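Local coordinates for protein Pbp related beta-lactamase (Pyrococcus abyssi, PDB 2QMI) that probably hydrolyses peptides as an archaeal serine peptidase of the penicillin-binding protein and beta-lactamase family, self-compartmentalized by assembly into an octamer, at residues A[6-11]-A[34-38]; A[13-17]-A[360-364]; A[101-107]-A[165-171]; A[278-282]-A[291-295]; A[365-371]-A[443-447]. All coordinates share one frame. Residues are numbered along the deposited sequence.

Contact 1 (A[6-11]-A[34-38]); sequences LESFIV and YAKGF
Residues 6-11 form rather more than one and a half turns of the N-terminal helix 3-16; residues 34-38 end strand 31-38, an edge strand of the antiparallel sheet within this chain. Their axes run 10.5 Å apart at 27°, nearly parallel, with CA of Val11 and CA of Phe38 nearest at 7.6 Å. Leu6 (t, p) sets CD2 4.0 Å from CE2 of Tyr34. Glu7 (chi1 m, chi2 t) reaches out from the helix: its OE2 accepts from Tyr34 OH at 2.8 Å and makes a salt bridge with Lys36 NZ at 2.7 Å, while a water donates to its OE1 at 3.0 Å. Ile10 lays CG2 over the face of the Phe38 ring (chi1 m), a CH-pi contact 3.9 Å from the centroid. Val11 adds CG2 at 4.1 Å from Phe38 CD1. Alternate strand residues 34, 36 and 38 thus face the helix, which covers the sheet as in the serine beta-lactamase/penicillin-binding-protein fold. Branched aliphatics suit the buried floor; one carboxylate oxygen ties the more accessible margin by a salt bridge and a neutral hydroxyl's hydrogen bond.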
# COMPACT_ATOMS: atom_id res chain seq x y z
N LEU A 6 -9.51 22.52 41.55
CA LEU A 6 -10.39 22.53 40.38
C LEU A 6 -9.66 22.86 39.07
O LEU A 6 -9.79 22.14 38.08
CB LEU A 6 -11.53 23.53 40.58
CG LEU A 6 -12.47 23.68 39.38
CD1 LEU A 6 -13.11 22.34 39.06
CD2 LEU A 6 -13.54 24.71 39.67
N GLU A 7 -8.88 23.93 39.07
CA GLU A 7 -8.15 24.33 37.87
C GLU A 7 -7.15 23.24 37.47
O GLU A 7 -7.00 22.92 36.29
CB GLU A 7 -7.43 25.66 38.11
CG GLU A 7 -8.32 26.72 38.72
CD GLU A 7 -7.77 28.13 38.58
OE1 GLU A 7 -6.55 28.34 38.75
OE2 GLU A 7 -8.57 29.05 38.29
N SER A 8 -6.46 22.69 38.47
CA SER A 8 -5.49 21.63 38.23
C SER A 8 -6.19 20.49 37.49
O SER A 8 -5.72 20.02 36.45
CB SER A 8 -4.95 21.11 39.58
OG SER A 8 -3.76 20.37 39.41
N PHE A 9 -7.33 20.07 38.02
CA PHE A 9 -8.12 19.00 37.43
C PHE A 9 -8.49 19.31 35.98
O PHE A 9 -8.30 18.48 35.08
CB PHE A 9 -9.40 18.81 38.25
CG PHE A 9 -10.44 17.96 37.56
CD1 PHE A 9 -10.28 16.59 37.44
CD2 PHE A 9 -11.60 18.55 37.05
CE1 PHE A 9 -11.25 15.81 36.82
CE2 PHE A 9 -12.57 17.79 36.43
CZ PHE A 9 -12.40 16.41 36.32
N ILE A 10 -9.01 20.51 35.76
CA ILE A 10 -9.44 20.95 34.44
C ILE A 10 -8.33 20.92 33.39
O ILE A 10 -8.53 20.41 32.29
CB ILE A 10 -10.06 22.36 34.51
CG1 ILE A 10 -11.38 22.29 35.30
CG2 ILE A 10 -10.29 22.92 33.11
CD1 ILE A 10 -11.98 23.64 35.63
N VAL A 11 -7.16 21.46 33.72
CA VAL A 11 -6.06 21.49 32.78
C VAL A 11 -5.50 20.10 32.45
O VAL A 11 -5.00 19.87 31.35
CB VAL A 11 -4.92 22.39 33.31
CG1 VAL A 11 -3.72 22.32 32.37
CG2 VAL A 11 -5.42 23.83 33.41
N TYR A 34 -17.17 32.80 40.67
CA TYR A 34 -16.02 32.28 39.95
C TYR A 34 -16.36 32.03 38.49
O TYR A 34 -17.31 31.30 38.19
CB TYR A 34 -15.56 30.97 40.60
CG TYR A 34 -14.42 30.29 39.88
CD1 TYR A 34 -13.12 30.81 39.93
CD2 TYR A 34 -14.63 29.13 39.13
CE1 TYR A 34 -12.06 30.19 39.27
CE2 TYR A 34 -13.58 28.50 38.47
CZ TYR A 34 -12.30 29.03 38.54
OH TYR A 34 -11.26 28.39 37.89
N ALA A 35 -15.60 32.64 37.60
CA ALA A 35 -15.80 32.49 36.17
C ALA A 35 -14.42 32.47 35.54
O ALA A 35 -13.57 33.30 35.85
CB ALA A 35 -16.62 33.66 35.62
N LYS A 36 -14.20 31.51 34.64
CA LYS A 36 -12.90 31.41 34.02
C LYS A 36 -12.93 30.60 32.73
O LYS A 36 -13.78 29.73 32.55
CB LYS A 36 -11.91 30.79 35.01
CG LYS A 36 -10.45 30.88 34.61
CD LYS A 36 -9.52 30.67 35.81
CE LYS A 36 -9.61 31.84 36.80
NZ LYS A 36 -8.66 31.72 37.96
N GLY A 37 -12.00 30.91 31.84
CA GLY A 37 -11.89 30.21 30.58
C GLY A 37 -10.54 29.51 30.55
O GLY A 37 -9.59 29.98 31.19
N PHE A 38 -10.45 28.41 29.82
CA PHE A 38 -9.21 27.63 29.70
C PHE A 38 -8.96 27.24 28.25
O PHE A 38 -9.91 26.98 27.50
CB PHE A 38 -9.29 26.35 30.54
CG PHE A 38 -9.53 26.58 32.00
CD1 PHE A 38 -8.48 26.48 32.91
CD2 PHE A 38 -10.80 26.91 32.47
CE1 PHE A 38 -8.70 26.69 34.27
CE2 PHE A 38 -11.03 27.12 33.82
CZ PHE A 38 -9.97 27.01 34.72
O HOH W 1 -5.27 31.00 38.29

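Contact 2 (A[13-17]-A[360-364]); sequences KMAER and ERILK
Glu360 extends from helix 355-364 (chi1 t) across a gap between two helices, its carboxylate meeting the ends of Lys13 and Arg17. Lys13 NZ lies 2.6 Å from Glu360 OE1, and Arg17 NH2 lies 3.4 Å from Glu360 OE2, at the guanidinium edge; both are salt bridges. The CA atoms lie far apart, Lys13 CA 11.5 Å from Glu360 CA and Glu16 CA 12.0 Å from Lys364 CA, so long side chains are needed to span the distance. Residues 13-16 end helix 3-16, and Arg17 (phi/psi -97/10) is the first to leave helical angles. The five charged residues form a salt-bridge network at the surface, joining the N-terminal helix of the beta-lactamase-like part to the helix that leads into the octamerisation barrel. Lys364 (chi1 m, chi2 and chi3 t, chi4 p) donates from NZ to Glu16 OE1 at 2.8 Å and, one turn along its own helix, pairs with Glu360 OE1 at 2.7 Å. Lys13 (m, m, t, t) also bonds weakly from NZ to Glu16 OE2 at 3.4 Å. Alternating charges offset two like-charged approaches: Glu16 OE2 to Glu360 OE2 at 3.3 Å, and Lys13 NZ to Lys364 NZ at 4.3 Å.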
# COMPACT_ATOMS: atom_id res chain seq x y z
N LYS A 13 -7.35 17.29 32.44
CA LYS A 13 -8.33 16.60 31.60
C LYS A 13 -8.26 17.07 30.16
O LYS A 13 -8.37 16.26 29.23
CB LYS A 13 -9.75 16.79 32.15
CG LYS A 13 -10.03 15.94 33.38
CD LYS A 13 -9.80 14.46 33.07
CE LYS A 13 -9.96 13.59 34.30
NZ LYS A 13 -9.59 12.17 34.00
N MET A 14 -8.07 18.38 29.97
CA MET A 14 -7.98 18.94 28.63
C MET A 14 -6.75 18.41 27.90
O MET A 14 -6.80 18.09 26.71
CB MET A 14 -7.94 20.48 28.69
CG MET A 14 -9.24 21.11 29.18
SD MET A 14 -9.18 22.92 29.34
CE MET A 14 -9.54 23.40 27.65
N ALA A 15 -5.64 18.31 28.62
CA ALA A 15 -4.41 17.78 28.03
C ALA A 15 -4.63 16.32 27.62
O ALA A 15 -4.43 15.93 26.48
CB ALA A 15 -3.27 17.88 29.02
N GLU A 16 -5.07 15.51 28.59
CA GLU A 16 -5.31 14.09 28.37
C GLU A 16 -6.32 13.75 27.27
O GLU A 16 -6.07 12.86 26.46
CB GLU A 16 -5.76 13.44 29.68
CG GLU A 16 -6.57 12.16 29.48
CD GLU A 16 -7.20 11.67 30.76
OE1 GLU A 16 -6.43 11.32 31.69
OE2 GLU A 16 -8.46 11.62 30.84
N ARG A 17 -7.45 14.45 27.25
CA ARG A 17 -8.48 14.15 26.26
C ARG A 17 -8.42 15.06 25.04
O ARG A 17 -9.33 15.07 24.20
CB ARG A 17 -9.86 14.23 26.94
CG ARG A 17 -10.00 13.35 28.20
CD ARG A 17 -10.10 11.85 27.85
NE ARG A 17 -11.43 11.51 27.33
CZ ARG A 17 -12.44 11.08 28.09
NH1 ARG A 17 -13.61 10.81 27.54
NH2 ARG A 17 -12.25 10.89 29.40
N GLU A 360 -12.17 5.79 36.29
CA GLU A 360 -11.28 6.07 35.17
C GLU A 360 -9.82 5.98 35.58
O GLU A 360 -8.98 5.48 34.82
CB GLU A 360 -11.53 7.47 34.61
CG GLU A 360 -10.77 7.73 33.31
CD GLU A 360 -10.32 9.18 33.17
OE1 GLU A 360 -9.43 9.58 33.97
OE2 GLU A 360 -10.84 9.90 32.28
N ARG A 361 -9.51 6.48 36.77
CA ARG A 361 -8.14 6.46 37.28
C ARG A 361 -7.69 5.04 37.60
O ARG A 361 -6.58 4.65 37.25
CB ARG A 361 -8.02 7.33 38.54
CG ARG A 361 -6.63 7.31 39.17
CD ARG A 361 -6.51 8.30 40.33
NE ARG A 361 -7.65 8.21 41.24
CZ ARG A 361 -7.86 7.21 42.09
NH1 ARG A 361 -7.00 6.20 42.16
NH2 ARG A 361 -8.94 7.20 42.85
N ILE A 362 -8.55 4.27 38.27
CA ILE A 362 -8.21 2.89 38.62
C ILE A 362 -8.05 2.01 37.38
O ILE A 362 -7.11 1.22 37.30
CB ILE A 362 -9.29 2.26 39.55
CG1 ILE A 362 -9.46 3.11 40.82
CG2 ILE A 362 -8.90 0.84 39.92
CD1 ILE A 362 -8.15 3.46 41.49
N LEU A 363 -8.94 2.15 36.41
CA LEU A 363 -8.87 1.37 35.18
C LEU A 363 -7.61 1.68 34.37
O LEU A 363 -7.07 0.79 33.70
CB LEU A 363 -10.10 1.62 34.31
CG LEU A 363 -11.41 1.06 34.85
CD1 LEU A 363 -12.58 1.62 34.05
CD2 LEU A 363 -11.38 -0.48 34.79
N LYS A 364 -7.16 2.93 34.40
CA LYS A 364 -5.96 3.30 33.65
C LYS A 364 -4.76 2.47 34.09
O LYS A 364 -3.85 2.23 33.30
CB LYS A 364 -5.61 4.78 33.83
CG LYS A 364 -6.35 5.75 32.92
CD LYS A 364 -5.47 7.00 32.65
CE LYS A 364 -6.22 8.11 31.93
NZ LYS A 364 -7.14 8.86 32.83

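Contact 3 (A[101-107]-A[165-171]); sequences VHHLLTH and YVLLGKI
Helix 101-105 crosses residues 165-171 of helix 162-176 at -137°, with the axes 9.6 Å apart at closest approach; CA of Leu104 and CA of Tyr165 come within 6.8 Å. Val101 (t) directs CG1 to Leu168 CD2 at 3.9 Å and CG2 to Ile171 CD1 at 4.2 Å. Leu104 (m, t) points at the other helix, its CD1 3.9 Å from Leu167 CB and its CB 4.1 Å from Leu168 CG. Leu105 (m, t) begins sideways but brings CD2 to 3.6 Å from Leu168 CD1. Leu167, Leu168 and Ile171 are all m, t as well, so extended branched chains fill the interface. The short helix ends in a Schellman motif, His107 taking positive phi (56/43). Its m side chain leaves the backbone sideways, but CE1 comes 3.8 Å from Tyr165 CE2, the rings nearly parallel at 22° but slid apart, with centroids at 5.4 Å. Tyr165 (chi1 -85°) donates from OH to Leu105 O at 2.9 Å. The tyrosine also packs on Lys62, part of an SxxK pattern that probably belongs to the active site, as in penicillin-binding proteins. Aliphatic packing supplies most of the contact, and the phenol hydroxyl gives the Leu105 carbonyl a donor in a largely apolar interface.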
# COMPACT_ATOMS: atom_id res chain seq x y z
N VAL A 101 -48.92 17.60 25.03
CA VAL A 101 -47.79 18.51 25.21
C VAL A 101 -46.91 18.00 26.36
O VAL A 101 -45.69 18.19 26.36
CB VAL A 101 -48.27 19.95 25.57
CG1 VAL A 101 -47.06 20.87 25.74
CG2 VAL A 101 -49.19 20.48 24.48
N HIS A 102 -47.56 17.36 27.33
CA HIS A 102 -46.88 16.80 28.48
C HIS A 102 -46.00 15.63 28.04
O HIS A 102 -44.85 15.52 28.46
CB HIS A 102 -47.90 16.30 29.50
CG HIS A 102 -47.30 15.52 30.63
ND1 HIS A 102 -46.55 16.11 31.63
CD2 HIS A 102 -47.33 14.20 30.91
CE1 HIS A 102 -46.15 15.18 32.47
NE2 HIS A 102 -46.60 14.01 32.06
N HIS A 103 -46.56 14.77 27.19
CA HIS A 103 -45.81 13.62 26.69
C HIS A 103 -44.52 14.06 25.99
O HIS A 103 -43.45 13.49 26.23
CB HIS A 103 -46.66 12.79 25.71
CG HIS A 103 -47.85 12.13 26.33
ND1 HIS A 103 -47.79 11.48 27.54
CD2 HIS A 103 -49.12 12.00 25.89
CE1 HIS A 103 -48.98 10.97 27.83
NE2 HIS A 103 -49.81 11.27 26.84
N LEU A 104 -44.62 15.07 25.13
CA LEU A 104 -43.45 15.57 24.40
C LEU A 104 -42.40 16.13 25.35
O LEU A 104 -41.21 15.90 25.17
CB LEU A 104 -43.86 16.66 23.40
CG LEU A 104 -44.80 16.31 22.24
CD1 LEU A 104 -45.03 17.55 21.38
CD2 LEU A 104 -44.20 15.19 21.41
N LEU A 105 -42.84 16.88 26.35
CA LEU A 105 -41.94 17.48 27.32
C LEU A 105 -41.16 16.41 28.09
O LEU A 105 -39.99 16.61 28.44
CB LEU A 105 -42.72 18.32 28.33
CG LEU A 105 -43.33 19.65 27.88
CD1 LEU A 105 -44.33 20.14 28.93
CD2 LEU A 105 -42.22 20.67 27.65
N THR A 106 -41.81 15.28 28.33
CA THR A 106 -41.21 14.18 29.07
C THR A 106 -40.61 13.06 28.22
O THR A 106 -40.13 12.06 28.76
CB THR A 106 -42.24 13.56 30.04
OG1 THR A 106 -43.40 13.15 29.30
CG2 THR A 106 -42.66 14.57 31.10
N HIS A 107 -40.62 13.22 26.90
CA HIS A 107 -40.09 12.19 26.01
C HIS A 107 -40.81 10.88 26.29
O HIS A 107 -40.17 9.83 26.36
CB HIS A 107 -38.59 11.98 26.24
CG HIS A 107 -37.76 13.20 25.97
ND1 HIS A 107 -37.56 13.71 24.71
CD2 HIS A 107 -37.07 14.00 26.82
CE1 HIS A 107 -36.78 14.77 24.78
NE2 HIS A 107 -36.47 14.97 26.05
N TYR A 165 -39.04 18.04 20.76
CA TYR A 165 -38.92 19.46 21.06
C TYR A 165 -38.99 20.34 19.83
O TYR A 165 -39.17 21.55 19.93
CB TYR A 165 -37.65 19.76 21.87
CG TYR A 165 -37.87 19.55 23.35
CD1 TYR A 165 -37.64 20.58 24.27
CD2 TYR A 165 -38.34 18.33 23.84
CE1 TYR A 165 -37.88 20.39 25.63
CE2 TYR A 165 -38.59 18.14 25.19
CZ TYR A 165 -38.36 19.17 26.08
OH TYR A 165 -38.63 18.97 27.41
N VAL A 166 -38.86 19.73 18.66
CA VAL A 166 -38.99 20.47 17.42
C VAL A 166 -40.48 20.80 17.33
O VAL A 166 -40.87 21.91 16.96
CB VAL A 166 -38.56 19.63 16.20
CG1 VAL A 166 -39.00 20.31 14.90
CG2 VAL A 166 -37.04 19.45 16.22
N LEU A 167 -41.31 19.82 17.70
CA LEU A 167 -42.76 19.98 17.69
C LEU A 167 -43.19 21.02 18.72
O LEU A 167 -44.07 21.84 18.45
CB LEU A 167 -43.44 18.63 17.98
CG LEU A 167 -43.29 17.60 16.85
CD1 LEU A 167 -43.76 16.23 17.31
CD2 LEU A 167 -44.09 18.06 15.64
N LEU A 168 -42.56 20.99 19.90
CA LEU A 168 -42.84 21.95 20.95
C LEU A 168 -42.52 23.34 20.43
O LEU A 168 -43.16 24.32 20.81
CB LEU A 168 -41.99 21.67 22.20
CG LEU A 168 -42.39 20.51 23.12
CD1 LEU A 168 -41.34 20.35 24.22
CD2 LEU A 168 -43.76 20.80 23.73
N GLY A 169 -41.50 23.43 19.58
CA GLY A 169 -41.13 24.72 19.01
C GLY A 169 -42.22 25.23 18.07
O GLY A 169 -42.48 26.44 18.00
N LYS A 170 -42.87 24.31 17.37
CA LYS A 170 -43.93 24.65 16.43
C LYS A 170 -45.21 25.01 17.20
O LYS A 170 -45.97 25.88 16.78
CB LYS A 170 -44.20 23.46 15.50
CG LYS A 170 -45.22 23.74 14.40
CD LYS A 170 -44.86 25.01 13.64
CE LYS A 170 -43.50 24.89 12.99
NZ LYS A 170 -43.04 26.21 12.44
N ILE A 171 -45.44 24.34 18.32
CA ILE A 171 -46.60 24.61 19.15
C ILE A 171 -46.48 26.04 19.69
O ILE A 171 -47.46 26.78 19.76
CB ILE A 171 -46.70 23.60 20.31
CG1 ILE A 171 -47.10 22.24 19.75
CG2 ILE A 171 -47.69 24.08 21.35
CD1 ILE A 171 -47.23 21.15 20.77

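Contact 4 (A[278-282]-A[291-295]); sequences IFGGE and YPNFL
Tyr291 (m) ends strand 289-291, its CA 4.5 Å from CA of Glu282; its ring puts CD1 3.7 Å from Glu282 OE1 and 4.3 Å from Phe279 CD2. At Pro292 (phi/psi -71/-24) the chain turns a corner, and the ring, with CG 3.3 Å from Gly281 O and CD 3.7 Å from Glu282 CA, covers the loop's backbone. Asn293 lies opposite Phe279, the CA atoms 5.7 Å apart; its O is 3.1 Å from Phe279 CB and its OD1 4.0 Å from Gly280 CA. A side chain on Gly280, at phi/psi 166/-108, would strike that amide oxygen and the preceding carbonyl. Phe294 (t) aims its ring edge at the face of Phe279 (m), a T-shaped stack with planes at 84° and centroids 4.8 Å apart, CE1 lying 3.4 Å from Phe279 CZ. Leu295 (phi/psi 56/47; m, p) adds CD1 3.7 Å from Phe279 CE1. Within 278-282 Glu282 folds back to accept from Phe279 N by OE1 (3.2 Å) and from Gly280 N by OE2 (2.7 Å), pinning the loop. The contact joins this loop to the corner after a beta hairpin, and Met339 of helix 334-345 backs the aromatic cluster. No direct hydrogen bond crosses: a water accepts from Asn293 N (2.8 Å) and donates to Glu282 OE1 (3.3 Å), so the joining rests on aromatic and aliphatic packing plus one bridging water.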
# COMPACT_ATOMS: atom_id res chain seq x y z
N ILE A 278 -26.89 7.03 37.10
CA ILE A 278 -25.54 7.27 37.60
C ILE A 278 -25.50 7.26 39.12
O ILE A 278 -24.74 6.50 39.72
CB ILE A 278 -24.99 8.62 37.08
CG1 ILE A 278 -25.02 8.63 35.55
CG2 ILE A 278 -23.57 8.83 37.60
CD1 ILE A 278 -24.57 9.94 34.92
N PHE A 279 -26.32 8.10 39.74
CA PHE A 279 -26.36 8.19 41.20
C PHE A 279 -27.53 7.43 41.82
O PHE A 279 -27.52 7.13 43.01
CB PHE A 279 -26.41 9.66 41.62
CG PHE A 279 -25.19 10.45 41.22
CD1 PHE A 279 -24.04 10.42 42.01
CD2 PHE A 279 -25.18 11.18 40.04
CE1 PHE A 279 -22.90 11.10 41.62
CE2 PHE A 279 -24.03 11.87 39.63
CZ PHE A 279 -22.89 11.83 40.42
N GLY A 280 -28.55 7.11 41.03
CA GLY A 280 -29.67 6.38 41.60
C GLY A 280 -30.94 6.33 40.78
O GLY A 280 -31.01 5.62 39.78
N GLY A 281 -31.96 7.05 41.22
CA GLY A 281 -33.22 7.07 40.50
C GLY A 281 -33.44 8.38 39.77
O GLY A 281 -34.45 9.05 39.99
N GLU A 282 -32.50 8.77 38.92
CA GLU A 282 -32.67 10.01 38.18
C GLU A 282 -33.82 9.86 37.18
O GLU A 282 -34.05 8.78 36.64
CB GLU A 282 -31.38 10.40 37.43
CG GLU A 282 -30.47 9.26 37.07
CD GLU A 282 -29.50 8.90 38.18
OE1 GLU A 282 -28.74 9.79 38.63
OE2 GLU A 282 -29.50 7.73 38.60
N TYR A 291 -31.91 14.55 39.43
CA TYR A 291 -30.98 13.69 40.18
C TYR A 291 -31.32 13.73 41.67
O TYR A 291 -30.80 14.57 42.40
CB TYR A 291 -29.53 14.18 40.01
CG TYR A 291 -29.03 14.37 38.59
CD1 TYR A 291 -28.19 13.42 37.98
CD2 TYR A 291 -29.30 15.55 37.89
CE1 TYR A 291 -27.64 13.65 36.71
CE2 TYR A 291 -28.75 15.79 36.62
CZ TYR A 291 -27.93 14.84 36.04
OH TYR A 291 -27.38 15.11 34.81
N PRO A 292 -32.19 12.83 42.15
CA PRO A 292 -32.56 12.82 43.57
C PRO A 292 -31.50 12.35 44.58
O PRO A 292 -31.56 12.72 45.76
CB PRO A 292 -33.81 11.94 43.59
CG PRO A 292 -33.57 10.99 42.46
CD PRO A 292 -33.04 11.90 41.38
N ASN A 293 -30.54 11.55 44.13
CA ASN A 293 -29.50 11.03 45.02
C ASN A 293 -28.09 11.49 44.63
O ASN A 293 -27.19 10.67 44.45
CB ASN A 293 -29.55 9.51 45.01
CG ASN A 293 -30.92 8.98 45.42
OD1 ASN A 293 -31.45 8.05 44.80
ND2 ASN A 293 -31.48 9.56 46.47
N PHE A 294 -27.89 12.80 44.50
CA PHE A 294 -26.59 13.34 44.13
C PHE A 294 -25.81 13.83 45.35
O PHE A 294 -25.90 15.00 45.71
CB PHE A 294 -26.75 14.50 43.15
CG PHE A 294 -25.44 15.12 42.73
CD1 PHE A 294 -24.58 14.45 41.88
CD2 PHE A 294 -25.08 16.38 43.21
CE1 PHE A 294 -23.36 15.02 41.51
CE2 PHE A 294 -23.86 16.95 42.85
CZ PHE A 294 -23.00 16.27 41.99
N LEU A 295 -25.06 12.93 45.98
CA LEU A 295 -24.28 13.29 47.16
C LEU A 295 -25.18 13.88 48.24
O LEU A 295 -24.88 14.92 48.82
CB LEU A 295 -23.18 14.30 46.79
CG LEU A 295 -22.00 13.77 45.96
CD1 LEU A 295 -22.51 13.23 44.64
CD2 LEU A 295 -20.97 14.88 45.72
O HOH W 2 -29.71 10.76 41.59

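Contact 5 (A[365-371]-A[443-447])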
# COMPACT_ATOMS: atom_id res chain seq x y z
N LYS A 365 -4.78 2.04 35.34
CA LYS A 365 -3.68 1.24 35.89
C LYS A 365 -3.58 -0.17 35.30
O LYS A 365 -2.52 -0.78 35.30
CB LYS A 365 -3.85 1.10 37.41
CG LYS A 365 -3.95 2.40 38.20
CD LYS A 365 -4.01 2.07 39.69
CE LYS A 365 -4.16 3.30 40.59
NZ LYS A 365 -4.28 2.87 42.02
N VAL A 366 -4.70 -0.67 34.79
CA VAL A 366 -4.77 -2.01 34.24
C VAL A 366 -4.33 -2.16 32.79
O VAL A 366 -4.12 -3.28 32.31
CB VAL A 366 -6.22 -2.55 34.45
CG1 VAL A 366 -6.61 -3.51 33.36
CG2 VAL A 366 -6.30 -3.25 35.80
N GLU A 367 -4.17 -1.04 32.08
CA GLU A 367 -3.73 -1.09 30.69
C GLU A 367 -2.23 -1.35 30.62
O GLU A 367 -1.48 -0.93 31.50
CB GLU A 367 -4.04 0.23 29.97
CG GLU A 367 -5.52 0.61 29.95
CD GLU A 367 -5.77 1.93 29.22
OE1 GLU A 367 -5.06 2.91 29.54
OE2 GLU A 367 -6.66 1.98 28.34
N GLY A 368 -1.82 -2.03 29.55
CA GLY A 368 -0.42 -2.36 29.36
C GLY A 368 -0.21 -3.71 28.71
O GLY A 368 -1.15 -4.31 28.18
N ARG A 369 1.03 -4.20 28.73
CA ARG A 369 1.38 -5.49 28.13
C ARG A 369 1.58 -6.49 29.26
O ARG A 369 2.23 -6.18 30.26
CB ARG A 369 2.65 -5.35 27.28
CG ARG A 369 3.13 -6.65 26.60
CD ARG A 369 4.00 -6.34 25.39
NE ARG A 369 4.59 -7.52 24.76
CZ ARG A 369 5.52 -8.29 25.32
NH1 ARG A 369 5.98 -8.02 26.54
NH2 ARG A 369 6.01 -9.34 24.66
N TYR A 370 1.02 -7.68 29.11
CA TYR A 370 1.12 -8.73 30.12
C TYR A 370 1.84 -9.97 29.60
O TYR A 370 1.58 -10.42 28.48
CB TYR A 370 -0.29 -9.12 30.59
CG TYR A 370 -0.97 -8.07 31.44
CD1 TYR A 370 -1.00 -8.19 32.83
CD2 TYR A 370 -1.57 -6.94 30.86
CE1 TYR A 370 -1.60 -7.21 33.61
CE2 TYR A 370 -2.17 -5.96 31.64
CZ TYR A 370 -2.19 -6.10 33.01
OH TYR A 370 -2.80 -5.15 33.79
N MET A 371 2.73 -10.53 30.42
CA MET A 371 3.49 -11.73 30.04
C MET A 371 3.22 -12.93 30.93
O MET A 371 2.97 -12.79 32.13
CB MET A 371 5.00 -11.45 30.09
CG MET A 371 5.46 -10.30 29.24
SD MET A 371 4.86 -10.50 27.57
CE MET A 371 6.14 -11.60 26.89
N ARG A 443 -1.90 -16.88 34.49
CA ARG A 443 -1.41 -15.83 35.37
C ARG A 443 -0.57 -14.98 34.42
O ARG A 443 0.26 -15.52 33.68
CB ARG A 443 -0.51 -16.36 36.50
CG ARG A 443 0.14 -15.20 37.27
CD ARG A 443 1.06 -15.64 38.41
NE ARG A 443 1.59 -14.48 39.13
CZ ARG A 443 2.39 -14.54 40.19
NH1 ARG A 443 2.77 -15.72 40.67
NH2 ARG A 443 2.81 -13.43 40.77
N LEU A 444 -0.78 -13.68 34.43
CA LEU A 444 -0.05 -12.76 33.55
C LEU A 444 0.43 -11.54 34.34
O LEU A 444 -0.29 -11.04 35.21
CB LEU A 444 -0.97 -12.32 32.40
CG LEU A 444 -1.55 -13.46 31.56
CD1 LEU A 444 -2.72 -12.95 30.72
CD2 LEU A 444 -0.46 -14.05 30.69
N ILE A 445 1.63 -11.07 34.05
CA ILE A 445 2.17 -9.93 34.78
C ILE A 445 2.55 -8.78 33.85
O ILE A 445 3.40 -8.94 32.96
CB ILE A 445 3.41 -10.35 35.60
CG1 ILE A 445 3.04 -11.51 36.52
CG2 ILE A 445 3.93 -9.15 36.41
CD1 ILE A 445 4.23 -12.11 37.25
N LYS A 446 1.92 -7.64 34.07
CA LYS A 446 2.14 -6.43 33.26
C LYS A 446 3.61 -6.04 33.10
O LYS A 446 4.36 -6.01 34.07
CB LYS A 446 1.37 -5.27 33.88
CG LYS A 446 1.81 -3.88 33.41
CD LYS A 446 0.87 -3.28 32.37
CE LYS A 446 -0.53 -3.15 32.94
NZ LYS A 446 -0.52 -2.50 34.29
N SER A 447 4.02 -5.75 31.86
CA SER A 447 5.38 -5.33 31.56
C SER A 447 5.64 -3.91 32.11
O SER A 447 5.84 -3.00 31.28
CB SER A 447 5.63 -5.32 30.05
OG SER A 447 5.66 -6.63 29.51
OXT SER A 447 5.63 -3.73 33.35
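Two main-chain bonds pair Met371 with Ile445 as the hydrogen-bonded step of an antiparallel ladder: Met371 N donates to Ile445 O at 3.1 Å, and Ile445 N to Met371 O at 2.9 Å. At the next step Tyr370 faces Lys446 as a non-hydrogen-bonded pair, CA to CA 4.0 Å, and beyond it Ser447 N gives Arg369 O a very short bond of 2.4 Å. Lys446 curls its side chain back along 365-368, where NZ donates to Lys365 O at 2.8 Å, while its CB sits over the Tyr370 ring face, 3.8 Å from the centroid. The tyrosine hydroxyl in turn donates to Val366 O at 2.7 Å, so the carbonyls of Lys365 and Val366 are each satisfied by a side chain. Gly368, at phi/psi 145/-168, suits its place because a CB there would collide with Lys446 CD. Tyr370 CB also meets Leu444 CB at 3.7 Å. Glu367 takes Val383 N by its OE2; Arg443 pairs with Asp436 of its own chain and reaches Trp149 of a third subunit through a hydrogen bond and a cation-pi contact. First and last strands meeting in this way is how an eight-stranded antiparallel barrel closes, here in the octamerisation domain.

Overall arrangement
Contacts 1 and 2 share helix 3-16, with centres 16 Å apart, and touch where Phe38 O meets Met14 CE at 3.6 Å; their segments alternate along the chain, and both also meet the second subunit. Contact 2 then bridges to helix 355-364, which runs into strand 368-371 of contact 5, 19 Å further on between centres. The sequence between the two halves of contact 2 includes contacts 3 and 4, 25 Å apart between centres within the beta-lactamase-like part. Contact 3 lies across the chain's centre from contacts 1 and 2, and about 51 Å from contact 5, centre to centre. Contacts 4 and 5 both reach the third subunit, so the beta-lactamase-like part and the barrel each take part in assembly.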